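Local coordinates for protein DNA polymerase (Bacillus phage phi29, PDB 2PY5) that replicates the viral genome by protein-primed, highly processive strand-displacement DNA synthesis and proofreads the product with a 3'-5' exonuclease, at residues Pro397-Val403 with Arg415-Thr421; Asn251-Ala256 with Asp476-Leu480; Asn545-Gly549 with Thr571-Lys575. The protein carries 2 engineered substitutions. All blocks are in the same frame, centred on the assembly; numbering follows the deposited sequence.

Interaction 1. Residues Pro397-Val403 with Arg415-Thr421; sequences PDVTGKV and RLGEEET. With EDO (1,2-ethanediol), chain O; nucleotides of chain B; nucleotides of chain C.
Residues 397-403 and 415-421 run roughly antiparallel, their end-to-end directions 156° apart. Val403 and Arg415 form a hydrogen-bonded pair (Val403 N to Arg415 O 2.8 Å, Arg415 N to Val403 O 3.0 Å), Lys402 and Leu416 the non-hydrogen-bonded pair beside it, and Gly417 N donates to Gly401 O at 2.8 Å. Beyond these the register slips by one residue, and Val399 N meets Glu420 O at 2.9 Å. Asp398 (chi1 t) makes an Asx turn: its OD2 accepts from Thr400 N (3.1 Å) and Thr400 OG1 (2.7 Å). That hydroxyl oxygen in turn accepts from Glu420 N at 3.1 Å, tying the loops together. Waters link Val399 O to Glu420 OE1 and Gly401 N to Glu418 O. Val403 CG1 packs over a face of the Arg415 guanidinium, 3.6 Å from NH2. Lys402 NZ donates to OP2 of nucleotide DT5 of chain B at 2.7 Å. This is the base of the two-stranded beta hairpin of TPR2, the region that also holds the ssDNA-binding Glu420.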
loop_
_atom_site.group_PDB
_atom_site.type_symbol
_atom_site.label_atom_id
_atom_site.label_comp_id
_atom_site.label_asym_id
_atom_site.label_seq_id
_atom_site.Cartn_x
_atom_site.Cartn_y
_atom_site.Cartn_z
ATOM N N PRO F 397 -4.788 4.540 16.674
ATOM C CA PRO F 397 -4.625 5.703 17.550
ATOM C C PRO F 397 -3.282 5.713 18.291
ATOM O O PRO F 397 -2.883 6.753 18.782
ATOM C CB PRO F 397 -5.802 5.584 18.516
ATOM C CG PRO F 397 -6.114 4.118 18.531
ATOM C CD PRO F 397 -5.871 3.647 17.150
ATOM N N ASP F 398 -2.608 4.567 18.397
ATOM C CA ASP F 398 -1.231 4.509 18.938
ATOM C C ASP F 398 -0.237 5.002 17.892
ATOM O O ASP F 398 0.058 4.292 16.920
ATOM C CB ASP F 398 -0.893 3.090 19.372
ATOM C CG ASP F 398 0.451 2.984 20.039
ATOM O OD1 ASP F 398 0.849 1.838 20.391
ATOM O OD2 ASP F 398 1.120 4.019 20.198
ATOM N N VAL F 399 0.259 6.222 18.087
ATOM C CA VAL F 399 1.181 6.838 17.148
ATOM C C VAL F 399 2.585 6.962 17.715
ATOM O O VAL F 399 3.386 7.752 17.235
ATOM C CB VAL F 399 0.673 8.201 16.617
ATOM C CG1 VAL F 399 -0.520 7.958 15.685
ATOM C CG2 VAL F 399 0.300 9.165 17.733
ATOM N N THR F 400 2.875 6.143 18.726
ATOM C CA THR F 400 4.229 6.018 19.270
ATOM C C THR F 400 5.182 5.735 18.118
ATOM O O THR F 400 4.933 4.838 17.313
ATOM C CB THR F 400 4.282 4.883 20.315
ATOM O OG1 THR F 400 3.288 5.123 21.310
ATOM C CG2 THR F 400 5.678 4.779 20.984
ATOM N N GLY F 401 6.233 6.541 18.025
ATOM C CA GLY F 401 7.170 6.461 16.902
ATOM C C GLY F 401 8.536 5.931 17.251
ATOM O O GLY F 401 8.782 5.428 18.362
ATOM N N LYS F 402 9.428 6.019 16.269
ATOM C CA LYS F 402 10.805 5.558 16.408
ATOM C C LYS F 402 11.736 6.775 16.267
ATOM O O LYS F 402 11.525 7.664 15.406
ATOM C CB LYS F 402 11.127 4.503 15.322
ATOM C CG LYS F 402 10.478 3.114 15.512
ATOM C CD LYS F 402 11.286 2.242 16.460
ATOM C CE LYS F 402 10.517 1.018 16.944
ATOM N NZ LYS F 402 10.213 0.013 15.869
ATOM N N VAL F 403 12.716 6.836 17.152
ATOM C CA VAL F 403 13.632 7.959 17.255
ATOM C C VAL F 403 15.002 7.529 16.760
ATOM O O VAL F 403 15.565 6.558 17.261
ATOM C CB VAL F 403 13.747 8.434 18.715
ATOM C CG1 VAL F 403 14.771 9.552 18.863
ATOM C CG2 VAL F 403 12.367 8.864 19.233
ATOM N N ARG F 415 15.174 3.779 18.290
ATOM C CA ARG F 415 14.596 3.379 19.565
ATOM C C ARG F 415 13.126 3.744 19.553
ATOM O O ARG F 415 12.742 4.731 18.951
ATOM C CB ARG F 415 15.306 4.062 20.744
ATOM C CG ARG F 415 15.240 5.583 20.788
ATOM C CD ARG F 415 15.943 6.109 22.005
ATOM N NE ARG F 415 16.077 7.560 22.007
ATOM C CZ ARG F 415 15.138 8.414 22.410
ATOM N NH1 ARG F 415 13.965 7.984 22.842
ATOM N NH2 ARG F 415 15.382 9.715 22.373
ATOM N N LEU F 416 12.304 2.944 20.227
ATOM C CA LEU F 416 10.923 3.301 20.398
ATOM C C LEU F 416 10.854 4.540 21.278
ATOM O O LEU F 416 11.466 4.591 22.344
ATOM C CB LEU F 416 10.118 2.160 21.034
ATOM C CG LEU F 416 8.604 2.226 21.030
ATOM C CD1 LEU F 416 8.022 2.252 19.604
ATOM C CD2 LEU F 416 8.049 1.054 21.843
ATOM N N GLY F 417 10.093 5.524 20.823
ATOM C CA GLY F 417 9.952 6.781 21.524
ATOM C C GLY F 417 8.892 6.782 22.598
ATOM O O GLY F 417 8.417 5.727 23.046
ATOM N N GLU F 418 8.498 7.985 22.991
ATOM C CA GLU F 418 7.530 8.178 24.049
ATOM C C GLU F 418 6.156 7.710 23.611
ATOM O O GLU F 418 5.769 7.862 22.452
ATOM C CB GLU F 418 7.488 9.665 24.425
ATOM C CG GLU F 418 6.788 9.965 25.697
ATOM C CD GLU F 418 7.113 11.363 26.238
ATOM O OE1 GLU F 418 6.161 12.000 26.723
ATOM O OE2 GLU F 418 8.300 11.787 26.224
ATOM N N GLU F 419 5.406 7.124 24.543
ATOM C CA GLU F 419 4.063 6.702 24.237
ATOM C C GLU F 419 3.240 7.897 23.802
ATOM O O GLU F 419 3.253 8.939 24.462
ATOM C CB GLU F 419 3.402 6.061 25.451
ATOM C CG GLU F 419 3.961 4.688 25.831
ATOM C CD GLU F 419 3.616 3.604 24.831
ATOM O OE1 GLU F 419 2.409 3.383 24.578
ATOM O OE2 GLU F 419 4.543 2.951 24.305
ATOM N N GLU F 420 2.526 7.741 22.697
ATOM C CA GLU F 420 1.618 8.790 22.231
ATOM C C GLU F 420 0.389 8.180 21.592
ATOM O O GLU F 420 0.490 7.246 20.809
ATOM C CB GLU F 420 2.295 9.727 21.244
ATOM C CG GLU F 420 1.357 10.845 20.813
ATOM C CD GLU F 420 2.027 12.004 20.141
ATOM O OE1 GLU F 420 3.138 11.834 19.597
ATOM O OE2 GLU F 420 1.425 13.114 20.158
ATOM N N THR F 421 -0.765 8.749 21.923
ATOM C CA THR F 421 -2.005 8.391 21.274
ATOM C C THR F 421 -2.696 9.612 20.716
ATOM O O THR F 421 -2.457 10.745 21.153
ATOM C CB THR F 421 -2.981 7.680 22.211
ATOM O OG1 THR F 421 -3.222 8.493 23.362
ATOM C CG2 THR F 421 -2.421 6.361 22.654
HETATM C C1 EDO O . 20.065 6.819 22.419
HETATM O O1 EDO O . 19.054 7.823 22.273
HETATM C C2 EDO O . 19.532 5.634 23.231
HETATM O O2 EDO O . 19.609 4.392 22.511
ATOM P P DT B 5 12.549 -2.450 14.256
ATOM O OP1 DT B 5 12.102 -3.800 14.690
ATOM O OP2 DT B 5 12.422 -1.291 15.169
ATOM O "O5'" DT B 5 14.101 -2.524 13.869
ATOM C "C5'" DT B 5 14.591 -3.572 13.050
ATOM C "C4'" DT B 5 15.880 -3.152 12.370
ATOM O "O4'" DT B 5 15.613 -2.151 11.357
ATOM C "C3'" DT B 5 16.927 -2.520 13.276
ATOM O "O3'" DT B 5 18.214 -2.916 12.829
ATOM C "C2'" DT B 5 16.709 -1.018 13.104
ATOM C "C1'" DT B 5 16.346 -0.966 11.631
ATOM N N1 DT B 5 15.438 0.142 11.219
ATOM C C2 DT B 5 15.764 0.915 10.123
ATOM O O2 DT B 5 16.774 0.783 9.418
ATOM N N3 DT B 5 14.815 1.874 9.847
ATOM C C4 DT B 5 13.640 2.132 10.531
ATOM O O4 DT B 5 12.874 3.017 10.159
ATOM C C5 DT B 5 13.363 1.280 11.652
ATOM C C7 DT B 5 12.125 1.457 12.468
ATOM C C6 DT B 5 14.266 0.329 11.944
ATOM P P DA C 3 -2.090 13.818 8.682
ATOM O OP1 DA C 3 -2.071 14.309 7.290
ATOM O OP2 DA C 3 -3.350 13.641 9.476
ATOM O "O5'" DA C 3 -1.305 12.431 8.751
ATOM C "C5'" DA C 3 -0.239 12.227 7.869
ATOM C "C4'" DA C 3 0.542 11.022 8.350
ATOM O "O4'" DA C 3 1.114 11.329 9.637
ATOM C "C3'" DA C 3 -0.268 9.755 8.574
ATOM O "O3'" DA C 3 -0.162 8.925 7.429
ATOM C "C2'" DA C 3 0.424 9.081 9.765
ATOM C "C1'" DA C 3 1.115 10.209 10.518
ATOM N N9 DA C 3 0.454 10.754 11.706
ATOM C C8 DA C 3 -0.862 11.146 11.811
ATOM N N7 DA C 3 -1.179 11.663 12.981
ATOM C C5 DA C 3 0.014 11.615 13.685
ATOM C C6 DA C 3 0.367 12.003 14.993
ATOM N N6 DA C 3 -0.500 12.544 15.857
ATOM N N1 DA C 3 1.655 11.820 15.382
ATOM C C2 DA C 3 2.523 11.276 14.516
ATOM N N3 DA C 3 2.305 10.869 13.263
ATOM C C4 DA C 3 1.028 11.071 12.907
HETATM O O HOH W 1 0.337 4.698 23.220
HETATM O O HOH W 2 4.721 10.017 18.542
HETATM O O HOH W 3 6.579 8.705 19.993
#

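Interaction 2. Residues Asn251-Ala256 with Asp476-Leu480; sequences NSLYPA and DPKKL
The entry to helix 253-260 in the polymerization domain, just after the catalytic metal ligands Asp249 and Val250, is joined here to the loop leading into strand 483-489. Asn251 and Leu480 are the closest backbone positions, with CA atoms 5.2 Å apart. Asn251 (chi1 m) points its amide into the curved backbone of residues 476-479, where ND2 donates to both Asp476 O and Lys479 O at 2.9 Å. A water donates to Asn251 OD1 and Pro477 O, 2.8 Å from each. The loop is folded by its own aspartate: Asp476 OD1 accepts from Lys478 N (3.0 Å) and Lys479 N (2.9 Å), an Asx turn within a wider Asx motif. Leu480 (chi1 t, chi2 p) then brings CD1 3.6 Å from Ser252 CB and 3.8 Å from Ala256 CB, against the first turn of the helix. Ser252 sits at the N-cap without a side-chain capping bond, in a left-handed conformation (phi/psi 56/65), while its carbonyl O accepts from Ala256 N at 2.8 Å. The Tyr254 CA-to-CB bond points away from the loop, and its ring stacks on Tyr390; both probably take part in nucleotide selection. Asn251 thus satisfies carbonyls of an Asx-turn loop beside the nucleotide site of a family B polymerase.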
loop_
_atom_site.group_PDB
_atom_site.type_symbol
_atom_site.label_atom_id
_atom_site.label_comp_id
_atom_site.label_asym_id
_atom_site.label_seq_id
_atom_site.Cartn_x
_atom_site.Cartn_y
_atom_site.Cartn_z
ATOM N N ASN F 251 -14.580 -5.088 -10.502
ATOM C CA ASN F 251 -14.387 -3.693 -10.879
ATOM C C ASN F 251 -14.453 -2.822 -9.632
ATOM O O ASN F 251 -15.539 -2.629 -9.057
ATOM C CB ASN F 251 -15.443 -3.266 -11.901
ATOM C CG ASN F 251 -15.365 -4.061 -13.193
ATOM O OD1 ASN F 251 -14.277 -4.228 -13.764
ATOM N ND2 ASN F 251 -16.505 -4.545 -13.663
ATOM N N SER F 252 -13.284 -2.353 -9.201
ATOM C CA SER F 252 -13.122 -1.474 -8.041
ATOM C C SER F 252 -13.722 -2.058 -6.754
ATOM O O SER F 252 -14.646 -1.497 -6.174
ATOM C CB SER F 252 -13.662 -0.089 -8.345
ATOM O OG SER F 252 -12.914 0.502 -9.412
ATOM N N LEU F 253 -13.137 -3.166 -6.300
ATOM C CA LEU F 253 -13.637 -3.908 -5.140
ATOM C C LEU F 253 -14.037 -3.032 -3.936
ATOM O O LEU F 253 -15.163 -3.119 -3.453
ATOM C CB LEU F 253 -12.579 -4.932 -4.697
ATOM C CG LEU F 253 -12.913 -5.794 -3.462
ATOM C CD1 LEU F 253 -13.875 -6.861 -3.825
ATOM C CD2 LEU F 253 -11.625 -6.364 -2.881
ATOM N N TYR F 254 -13.111 -2.227 -3.444
ATOM C CA TYR F 254 -13.353 -1.524 -2.183
ATOM C C TYR F 254 -14.335 -0.385 -2.362
ATOM O O TYR F 254 -15.333 -0.333 -1.627
ATOM C CB TYR F 254 -12.039 -1.090 -1.541
ATOM C CG TYR F 254 -11.273 -2.267 -0.950
ATOM C CD1 TYR F 254 -10.059 -2.671 -1.476
ATOM C CD2 TYR F 254 -11.771 -2.980 0.133
ATOM C CE1 TYR F 254 -9.368 -3.766 -0.926
ATOM C CE2 TYR F 254 -11.088 -4.041 0.674
ATOM C CZ TYR F 254 -9.906 -4.430 0.152
ATOM O OH TYR F 254 -9.205 -5.507 0.716
ATOM N N PRO F 255 -14.137 0.486 -3.379
ATOM C CA PRO F 255 -15.203 1.451 -3.637
ATOM C C PRO F 255 -16.583 0.814 -3.856
ATOM O O PRO F 255 -17.610 1.396 -3.450
ATOM C CB PRO F 255 -14.718 2.176 -4.899
ATOM C CG PRO F 255 -13.251 2.136 -4.791
ATOM C CD PRO F 255 -12.988 0.722 -4.272
ATOM N N ALA F 256 -16.640 -0.352 -4.508
ATOM C CA ALA F 256 -17.911 -1.034 -4.714
ATOM C C ALA F 256 -18.570 -1.400 -3.378
ATOM O O ALA F 256 -19.776 -1.233 -3.226
ATOM C CB ALA F 256 -17.741 -2.279 -5.575
ATOM N N ASP F 476 -19.377 -8.347 -15.735
ATOM C CA ASP F 476 -19.486 -7.164 -16.592
ATOM C C ASP F 476 -18.110 -6.528 -16.708
ATOM O O ASP F 476 -17.412 -6.427 -15.708
ATOM C CB ASP F 476 -20.487 -6.162 -16.007
ATOM C CG ASP F 476 -20.833 -5.045 -16.982
ATOM O OD1 ASP F 476 -20.060 -4.064 -17.077
ATOM O OD2 ASP F 476 -21.869 -5.154 -17.671
ATOM N N PRO F 477 -17.709 -6.102 -17.916
ATOM C CA PRO F 477 -16.365 -5.547 -18.087
ATOM C C PRO F 477 -16.074 -4.231 -17.369
ATOM O O PRO F 477 -14.888 -3.906 -17.193
ATOM C CB PRO F 477 -16.246 -5.342 -19.599
ATOM C CG PRO F 477 -17.545 -5.552 -20.153
ATOM C CD PRO F 477 -18.455 -6.154 -19.189
ATOM N N LYS F 478 -17.120 -3.482 -16.982
ATOM C CA LYS F 478 -16.952 -2.107 -16.462
ATOM C C LYS F 478 -17.732 -1.766 -15.182
ATOM O O LYS F 478 -17.274 -0.951 -14.387
ATOM C CB LYS F 478 -17.363 -1.081 -17.530
ATOM C CG LYS F 478 -17.071 -1.477 -18.966
ATOM C CD LYS F 478 -17.428 -0.348 -19.924
ATOM C CE LYS F 478 -17.974 -0.885 -21.257
ATOM N NZ LYS F 478 -17.079 -1.911 -21.892
ATOM N N LYS F 479 -18.906 -2.369 -14.998
ATOM C CA LYS F 479 -19.841 -1.951 -13.944
ATOM C C LYS F 479 -19.252 -2.132 -12.552
ATOM O O LYS F 479 -18.685 -3.177 -12.249
ATOM C CB LYS F 479 -21.165 -2.725 -14.048
ATOM C CG LYS F 479 -22.112 -2.282 -15.172
ATOM C CD LYS F 479 -23.371 -3.150 -15.153
ATOM C CE LYS F 479 -24.257 -2.915 -16.358
ATOM N NZ LYS F 479 -25.404 -3.865 -16.357
ATOM N N LEU F 480 -19.404 -1.114 -11.706
ATOM C CA LEU F 480 -18.854 -1.110 -10.364
ATOM C C LEU F 480 -19.311 -2.324 -9.567
ATOM O O LEU F 480 -20.494 -2.605 -9.464
ATOM C CB LEU F 480 -19.268 0.159 -9.624
ATOM C CG LEU F 480 -18.780 0.357 -8.202
ATOM C CD1 LEU F 480 -17.263 0.446 -8.138
ATOM C CD2 LEU F 480 -19.420 1.607 -7.585
HETATM O O HOH W 4 -13.169 -2.418 -15.566
#

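Interaction 3. Residues Asn545-Gly549 with Thr571-Lys575; sequences NFKVG and TFTIK
One backbone hydrogen bond joins the loop 545-549 to the chain terminus: Gly549 N donates to Ile574 O at 2.8 Å, with an angle of 155° at the hydrogen. It lies at the open end of the hairpin of strands 551-561 and 564-573, where residues 571-573 are still strand and Ile574 has left it. The closest backbone approach is Val548 to Ile574, 5.1 Å between CA atoms. Gly549 has phi/psi of 108/-16, angles at which a CB would be jammed against the preceding carbonyl oxygen, so the turn into strand 551-561 calls for glycine.

The apolar part centres on Ile574, whose CB points toward the loop. With chi1 m and chi2 t, its CD1 reaches Phe546 CE1 at 3.8 Å, meeting the ring obliquely; Phe546 has chi1 t. Leu495 and Thr499 border both side chains. Val548 (chi1 t) sets CG1 3.6 Å from Ile574 O and 3.8 Å from Lys575 O, packing a methyl against the terminal backbone, and Thr573 CG2 lies 4.0 Å from Gly549 O.

Other polar groups turn to outside partners: Thr573 OG1 bonds Ser551 OG, and the C-terminal carboxylate of Lys575, through OXT, forms a salt bridge with Arg496. Within this contact, one backbone hydrogen bond and the buried Ile574 therefore hold the C-terminal residues, part of the region involved in DNA binding and terminal-protein interaction, against the polymerization domain.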
loop_
_atom_site.group_PDB
_atom_site.type_symbol
_atom_site.label_atom_id
_atom_site.label_comp_id
_atom_site.label_asym_id
_atom_site.label_seq_id
_atom_site.Cartn_x
_atom_site.Cartn_y
_atom_site.Cartn_z
ATOM N N ASN F 545 12.043 -23.106 -15.242
ATOM C CA ASN F 545 12.758 -22.921 -13.975
ATOM C C ASN F 545 11.929 -22.410 -12.795
ATOM O O ASN F 545 12.452 -22.271 -11.706
ATOM C CB ASN F 545 14.014 -22.042 -14.159
ATOM C CG ASN F 545 13.697 -20.575 -14.384
ATOM O OD1 ASN F 545 12.601 -20.110 -14.101
ATOM N ND2 ASN F 545 14.676 -19.834 -14.862
ATOM N N PHE F 546 10.644 -22.141 -13.023
ATOM C CA PHE F 546 9.780 -21.596 -11.980
ATOM C C PHE F 546 9.308 -22.729 -11.111
ATOM O O PHE F 546 8.377 -23.450 -11.469
ATOM C CB PHE F 546 8.585 -20.896 -12.603
ATOM C CG PHE F 546 7.705 -20.165 -11.621
ATOM C CD1 PHE F 546 8.158 -19.058 -10.940
ATOM C CD2 PHE F 546 6.391 -20.563 -11.441
ATOM C CE1 PHE F 546 7.305 -18.370 -10.076
ATOM C CE2 PHE F 546 5.563 -19.886 -10.583
ATOM C CZ PHE F 546 6.018 -18.799 -9.911
ATOM N N LYS F 547 9.989 -22.894 -9.981
ATOM C CA LYS F 547 9.649 -23.912 -9.011
ATOM C C LYS F 547 10.136 -23.512 -7.636
ATOM O O LYS F 547 10.979 -22.619 -7.488
ATOM C CB LYS F 547 10.257 -25.258 -9.415
ATOM C CG LYS F 547 11.771 -25.281 -9.546
ATOM C CD LYS F 547 12.178 -26.442 -10.472
ATOM C CE LYS F 547 13.511 -27.044 -10.093
ATOM N NZ LYS F 547 13.785 -28.279 -10.895
ATOM N N VAL F 548 9.591 -24.163 -6.614
ATOM C CA VAL F 548 10.060 -23.971 -5.266
ATOM C C VAL F 548 11.552 -24.304 -5.280
ATOM O O VAL F 548 11.953 -25.335 -5.848
ATOM C CB VAL F 548 9.284 -24.862 -4.270
ATOM C CG1 VAL F 548 9.856 -24.738 -2.877
ATOM C CG2 VAL F 548 7.796 -24.501 -4.282
ATOM N N GLY F 549 12.354 -23.388 -4.748
ATOM C CA GLY F 549 13.818 -23.520 -4.704
ATOM C C GLY F 549 14.523 -22.579 -5.673
ATOM O O GLY F 549 15.727 -22.361 -5.558
ATOM N N THR F 571 20.014 -12.868 -1.138
ATOM C CA THR F 571 19.420 -14.050 -1.755
ATOM C C THR F 571 17.890 -14.016 -1.667
ATOM O O THR F 571 17.321 -13.930 -0.571
ATOM C CB THR F 571 19.914 -15.318 -1.085
ATOM O OG1 THR F 571 21.342 -15.360 -1.157
ATOM C CG2 THR F 571 19.335 -16.556 -1.774
ATOM N N PHE F 572 17.243 -14.066 -2.828
ATOM C CA PHE F 572 15.799 -14.271 -2.915
ATOM C C PHE F 572 15.531 -15.703 -3.350
ATOM O O PHE F 572 15.996 -16.117 -4.401
ATOM C CB PHE F 572 15.172 -13.336 -3.943
ATOM C CG PHE F 572 13.699 -13.536 -4.096
ATOM C CD1 PHE F 572 12.815 -12.907 -3.226
ATOM C CD2 PHE F 572 13.187 -14.383 -5.076
ATOM C CE1 PHE F 572 11.451 -13.099 -3.338
ATOM C CE2 PHE F 572 11.809 -14.582 -5.185
ATOM C CZ PHE F 572 10.950 -13.927 -4.313
ATOM N N THR F 573 14.744 -16.435 -2.565
ATOM C CA THR F 573 14.420 -17.820 -2.866
ATOM C C THR F 573 12.918 -18.030 -2.756
ATOM O O THR F 573 12.298 -17.539 -1.803
ATOM C CB THR F 573 15.138 -18.767 -1.876
ATOM O OG1 THR F 573 16.523 -18.418 -1.829
ATOM C CG2 THR F 573 14.986 -20.224 -2.277
ATOM N N ILE F 574 12.347 -18.750 -3.717
ATOM C CA ILE F 574 10.957 -19.172 -3.634
ATOM C C ILE F 574 10.887 -20.341 -2.655
ATOM O O ILE F 574 11.367 -21.437 -2.950
ATOM C CB ILE F 574 10.397 -19.592 -4.983
ATOM C CG1 ILE F 574 10.500 -18.439 -5.988
ATOM C CG2 ILE F 574 8.929 -20.053 -4.838
ATOM C CD1 ILE F 574 9.954 -18.765 -7.344
ATOM N N LYS F 575 10.294 -20.092 -1.493
ATOM C CA LYS F 575 10.239 -21.076 -0.415
ATOM C C LYS F 575 8.827 -21.595 -0.265
ATOM O O LYS F 575 8.628 -22.738 0.148
ATOM C CB LYS F 575 10.688 -20.456 0.905
ATOM C CG LYS F 575 12.098 -19.909 0.878
ATOM C CD LYS F 575 12.516 -19.398 2.239
ATOM C CE LYS F 575 13.895 -18.772 2.181
ATOM N NZ LYS F 575 14.387 -18.368 3.522
ATOM O OXT LYS F 575 7.870 -20.872 -0.542
#

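The three contacts are well separated, with centres 34 to 38 Å apart and nearest atoms about 19 to 23 Å apart, so none touches another. Interactions 1 and 2 lie on opposite sides of the chain's centre, although 397-403 and 415-421 both fall in the sequence between the two segments of interaction 2; interaction 3 follows both. Each stands differently to the substrate. Interaction 1 touches bound DNA directly, interaction 3 comes within about 4 Å of it by nearest atoms, and interaction 2 stays about 9 Å away but borders the nucleotide site, with the Ser252 side chain about 4 Å from that of Lys371, which contacts the incoming nucleotide's phosphates.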